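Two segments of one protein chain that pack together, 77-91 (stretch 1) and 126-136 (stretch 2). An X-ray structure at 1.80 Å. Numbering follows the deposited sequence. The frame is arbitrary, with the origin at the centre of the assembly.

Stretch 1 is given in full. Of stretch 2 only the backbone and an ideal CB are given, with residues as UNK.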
# COMPACT_ATOMS: atom_id res chain seq x y z
N THR B 77 -15.38 29.96 1.63
CA THR B 77 -14.43 30.88 2.23
C THR B 77 -13.34 31.23 1.20
O THR B 77 -12.38 31.94 1.50
CB THR B 77 -13.78 30.28 3.50
OG1 THR B 77 -14.79 29.64 4.30
CG2 THR B 77 -13.08 31.34 4.34
N LEU B 78 -13.52 30.73 -0.02
CA LEU B 78 -12.51 30.84 -1.06
C LEU B 78 -12.79 31.98 -2.04
O LEU B 78 -13.95 32.23 -2.37
CB LEU B 78 -12.41 29.53 -1.84
CG LEU B 78 -12.00 28.29 -1.05
CD1 LEU B 78 -12.05 27.07 -1.94
CD2 LEU B 78 -10.61 28.46 -0.44
N PRO B 79 -11.74 32.65 -2.51
CA PRO B 79 -11.95 33.63 -3.58
C PRO B 79 -12.30 32.93 -4.88
O PRO B 79 -12.12 31.71 -4.99
CB PRO B 79 -10.60 34.34 -3.67
CG PRO B 79 -9.62 33.33 -3.21
CD PRO B 79 -10.32 32.51 -2.15
N ILE B 80 -12.81 33.67 -5.86
CA ILE B 80 -13.13 33.09 -7.15
C ILE B 80 -11.88 32.52 -7.81
O ILE B 80 -10.78 33.02 -7.59
CB ILE B 80 -13.78 34.12 -8.10
CG1 ILE B 80 -12.88 35.35 -8.24
CG2 ILE B 80 -15.16 34.50 -7.58
CD1 ILE B 80 -13.40 36.39 -9.21
N GLY B 81 -12.06 31.46 -8.59
CA GLY B 81 -10.96 30.85 -9.32
C GLY B 81 -10.22 29.77 -8.56
O GLY B 81 -9.18 29.29 -9.01
N ARG B 82 -10.74 29.40 -7.39
CA ARG B 82 -10.11 28.36 -6.57
C ARG B 82 -10.91 27.07 -6.63
O ARG B 82 -12.14 27.08 -6.59
CB ARG B 82 -9.97 28.81 -5.12
CG ARG B 82 -9.19 30.09 -4.93
CD ARG B 82 -7.82 30.02 -5.59
NE ARG B 82 -7.04 31.22 -5.31
CZ ARG B 82 -6.20 31.36 -4.29
NH1 ARG B 82 -6.00 30.36 -3.43
NH2 ARG B 82 -5.54 32.50 -4.13
N LYS B 83 -10.18 25.96 -6.74
CA LYS B 83 -10.77 24.63 -6.67
C LYS B 83 -10.77 24.19 -5.21
O LYS B 83 -9.72 24.23 -4.57
CB LYS B 83 -9.99 23.67 -7.55
CG LYS B 83 -10.58 22.27 -7.66
CD LYS B 83 -9.85 21.48 -8.73
CE LYS B 83 -10.23 20.00 -8.71
NZ LYS B 83 -11.70 19.80 -8.73
N PRO B 84 -11.93 23.76 -4.68
CA PRO B 84 -11.98 23.38 -3.26
C PRO B 84 -10.97 22.32 -2.86
O PRO B 84 -10.24 22.53 -1.89
CB PRO B 84 -13.41 22.86 -3.11
CG PRO B 84 -14.19 23.65 -4.09
CD PRO B 84 -13.28 23.80 -5.28
N VAL B 85 -10.92 21.20 -3.58
CA VAL B 85 -10.02 20.09 -3.24
C VAL B 85 -9.41 19.49 -4.49
O VAL B 85 -10.11 19.24 -5.46
CB VAL B 85 -10.75 18.97 -2.46
CG1 VAL B 85 -9.77 17.87 -2.06
CG2 VAL B 85 -11.45 19.53 -1.23
N ARG B 86 -8.10 19.24 -4.46
CA ARG B 86 -7.42 18.60 -5.59
C ARG B 86 -6.39 17.61 -5.09
O ARG B 86 -5.53 17.95 -4.28
CB ARG B 86 -6.75 19.64 -6.49
CG ARG B 86 -6.23 19.05 -7.80
CD ARG B 86 -5.48 20.07 -8.64
NE ARG B 86 -4.05 20.15 -8.32
CZ ARG B 86 -3.41 21.24 -7.89
NH1 ARG B 86 -4.06 22.38 -7.69
NH2 ARG B 86 -2.11 21.19 -7.65
N TYR B 87 -6.49 16.37 -5.58
CA TYR B 87 -5.49 15.34 -5.30
C TYR B 87 -4.48 15.24 -6.42
O TYR B 87 -4.84 15.09 -7.59
CB TYR B 87 -6.17 13.98 -5.09
CG TYR B 87 -6.95 13.89 -3.80
CD1 TYR B 87 -8.23 14.41 -3.70
CD2 TYR B 87 -6.40 13.28 -2.68
CE1 TYR B 87 -8.94 14.32 -2.51
CE2 TYR B 87 -7.10 13.19 -1.50
CZ TYR B 87 -8.37 13.71 -1.42
OH TYR B 87 -9.07 13.63 -0.24
N ASP B 88 -3.20 15.32 -6.06
CA ASP B 88 -2.09 15.16 -6.99
C ASP B 88 -1.31 13.92 -6.62
O ASP B 88 -0.74 13.86 -5.53
CB ASP B 88 -1.16 16.38 -6.97
CG ASP B 88 -1.74 17.58 -7.69
OD1 ASP B 88 -2.91 17.53 -8.13
OD2 ASP B 88 -1.01 18.59 -7.82
N VAL B 89 -1.27 12.93 -7.51
CA VAL B 89 -0.52 11.71 -7.25
C VAL B 89 0.95 11.91 -7.59
O VAL B 89 1.28 12.36 -8.68
CB VAL B 89 -1.08 10.52 -8.06
CG1 VAL B 89 -0.25 9.27 -7.83
CG2 VAL B 89 -2.53 10.27 -7.69
N ASP B 90 1.82 11.56 -6.64
CA ASP B 90 3.26 11.71 -6.81
C ASP B 90 3.94 10.38 -7.09
O ASP B 90 4.95 10.33 -7.79
CB ASP B 90 3.87 12.35 -5.56
CG ASP B 90 3.59 13.84 -5.46
OD1 ASP B 90 3.55 14.52 -6.50
OD2 ASP B 90 3.40 14.33 -4.32
N CYS B 91 3.39 9.30 -6.54
CA CYS B 91 3.95 7.98 -6.79
C CYS B 91 2.97 6.89 -6.42
O CYS B 91 2.05 7.10 -5.63
CB CYS B 91 5.25 7.79 -6.00
SG CYS B 91 5.07 7.81 -4.20
N UNK B 126 -0.08 0.87 -3.13
CA UNK B 126 0.13 2.05 -2.30
C UNK B 126 0.29 3.28 -3.18
O UNK B 126 0.94 3.22 -4.23
CB UNK B 126 1.35 1.87 -1.40
N UNK B 127 -0.34 4.37 -2.77
CA UNK B 127 -0.34 5.61 -3.54
C UNK B 127 -0.06 6.76 -2.59
O UNK B 127 -0.63 6.81 -1.50
CB UNK B 127 -1.67 5.81 -4.27
N UNK B 128 0.79 7.68 -3.02
CA UNK B 128 1.10 8.84 -2.20
C UNK B 128 1.12 10.10 -3.05
O UNK B 128 1.37 10.05 -4.25
CB UNK B 128 2.44 8.65 -1.49
N UNK B 129 0.82 11.22 -2.41
CA UNK B 129 0.78 12.48 -3.11
C UNK B 129 0.34 13.59 -2.18
O UNK B 129 0.47 13.47 -0.96
CB UNK B 129 -0.15 12.39 -4.32
N UNK B 130 -0.18 14.67 -2.76
CA UNK B 130 -0.63 15.81 -1.98
C UNK B 130 -2.11 16.08 -2.20
O UNK B 130 -2.66 15.78 -3.27
CB UNK B 130 0.19 17.05 -2.33
N UNK B 131 -2.74 16.65 -1.18
CA UNK B 131 -4.10 17.16 -1.28
C UNK B 131 -4.03 18.67 -1.14
O UNK B 131 -3.55 19.17 -0.13
CB UNK B 131 -5.02 16.54 -0.22
N UNK B 132 -4.52 19.39 -2.14
CA UNK B 132 -4.53 20.85 -2.10
C UNK B 132 -5.92 21.38 -1.84
O UNK B 132 -6.86 21.07 -2.58
CB UNK B 132 -3.99 21.43 -3.41
N UNK B 133 -6.06 22.17 -0.78
CA UNK B 133 -7.32 22.82 -0.46
C UNK B 133 -7.28 24.29 -0.84
O UNK B 133 -6.41 25.04 -0.39
CB UNK B 133 -7.64 22.67 1.03
N UNK B 134 -8.21 24.71 -1.69
CA UNK B 134 -8.37 26.11 -2.03
C UNK B 134 -7.32 26.66 -2.98
O UNK B 134 -7.11 27.87 -3.04
CB UNK B 134 -8.36 26.94 -0.75
N UNK B 135 -6.66 25.78 -3.72
CA UNK B 135 -5.66 26.19 -4.69
C UNK B 135 -6.29 26.47 -6.05
O UNK B 135 -7.35 25.93 -6.38
CB UNK B 135 -4.58 25.12 -4.82
N UNK B 136 -5.63 27.31 -6.84
CA UNK B 136 -6.00 27.47 -8.24
C UNK B 136 -5.84 26.10 -8.91
O UNK B 136 -4.98 25.32 -8.50
CB UNK B 136 -5.15 28.54 -8.93

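The two stretches pair as antiparallel strands, so most positions of 126-136 can be read against a neighbour in stretch 1. Position 126 lies at the edge of the contact, with nothing of stretch 1 within 5.5 Å of its ideal CB; stretch 1 scarcely limits the choice, and the residue is Thr126. At 127 the CB points sideways, 5.2 Å from Val89 CG1, which suits a modest aliphatic group. Val127 fills the place, its CG1 3.7 Å from Val89 CG1.

Position 128 pairs with Cys91, and its ideal CB already lies 3.9 Å from Cys91 SG, so a small side chain, or one that turns off the sulfur, would fit. It is Ser128. Its carbonyl O accepts from both Asp90 N (2.9 Å) and Cys91 N (3.1 Å), the mark of the beta bulge that shifts the register here.

Position 129 is the most restrictive. Its phi/psi of 177/-157 is extended, and an ideal CB would sit 2.0 Å from Asp88 O, a clash, and 3.0 Å from Val89 CA. Only glycine fits, and Gly129 lets its CA approach Asp88 O to 3.2 Å in a CA-H...O contact.

At 130 the backbone exchanges two hydrogen bonds with Asp88, and the ideal CB is 4.7 Å from Asp90 OD2. A small polar group would suit, as might a longer donor. Ser130 reaches the carboxylate through water 5, which lies 2.7 Å from Ser130 OG and 2.4 Å from Asp90 OD2.

Position 131 turns to the face bearing Val85 and Tyr87, its ideal CB 4.1 Å from Tyr87 CE2; a branched aliphatic residue is the natural choice. Val131 sets CG1 over the face of the Tyr87 ring, 3.9 Å from its centroid, and the same CG1 is 3.8 Å from Val85 CG1.

On the other face, 132 lies beside Arg86, whose guanidinium is held by a salt bridge from NH2 to Asp88 OD2 (2.8 Å). That flat, charged group offers a surface for an aromatic ring, though an acidic or long polar side chain could also answer it. The residue is Tyr132: the guanidinium lies flat on its ring, with planes at 19°, and water 4 links Tyr132 OH (2.8 Å) to Asp88 OD2 (3.1 Å).

Position 133 returns to the face of Val85, its ideal CB 5.4 Å from Val85 CG2, where aliphatic or aromatic groups would serve. Phe133 brings CD2 to 3.9 Å from Val85 CG2.

At 134 the chain turns a corner with phi 75°, which favours glycine, and an ideal CB would clash with Leu78 CD2 at 2.7 Å. Gly134 also gives its O to Arg82 NH1 (2.8 Å).

The ideal CB of 135 is 4.0 Å from Arg86 NH1, so a small residue fits comfortably: Ala135. At 136 the CB points sideways near Gly81 O and Arg82 CD, inviting a small polar group. Ser136 OG accepts from water 1 (2.9 Å), which also donates weakly to Gly81 O (3.3 Å).

Stretch 2, residues 126-136: TVSGSVYFGAS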
# COMPACT_ATOMS: atom_id res chain seq x y z
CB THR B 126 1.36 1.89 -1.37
OG1 THR B 126 1.50 3.06 -0.56
CG2 THR B 126 2.63 1.67 -2.17
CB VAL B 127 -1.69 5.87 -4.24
CG1 VAL B 127 -1.60 7.12 -5.11
CG2 VAL B 127 -2.11 4.65 -5.07
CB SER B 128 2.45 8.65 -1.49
OG SER B 128 2.37 7.59 -0.55
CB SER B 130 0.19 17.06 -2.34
OG SER B 130 1.57 16.87 -2.09
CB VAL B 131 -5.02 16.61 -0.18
CG1 VAL B 131 -6.48 16.85 -0.57
CG2 VAL B 131 -4.76 15.15 0.09
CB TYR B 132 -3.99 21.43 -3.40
CG TYR B 132 -2.53 21.10 -3.64
CD1 TYR B 132 -1.53 21.92 -3.14
CD2 TYR B 132 -2.17 19.97 -4.34
CE1 TYR B 132 -0.20 21.62 -3.35
CE2 TYR B 132 -0.84 19.66 -4.56
CZ TYR B 132 0.14 20.49 -4.06
OH TYR B 132 1.47 20.19 -4.27
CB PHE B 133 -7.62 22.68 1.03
CG PHE B 133 -7.82 21.26 1.46
CD1 PHE B 133 -6.74 20.44 1.73
CD2 PHE B 133 -9.10 20.74 1.57
CE1 PHE B 133 -6.94 19.12 2.12
CE2 PHE B 133 -9.29 19.43 1.96
CZ PHE B 133 -8.21 18.62 2.23
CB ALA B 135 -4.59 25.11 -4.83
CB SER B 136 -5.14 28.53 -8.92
OG SER B 136 -5.24 29.77 -8.24
O HOH W 1 -7.02 31.79 -9.18
O HOH W 2 -7.41 22.98 -4.43
O HOH W 3 -6.66 23.01 -7.20
O HOH W 4 1.71 18.34 -6.36
O HOH W 5 2.83 16.68 -4.42
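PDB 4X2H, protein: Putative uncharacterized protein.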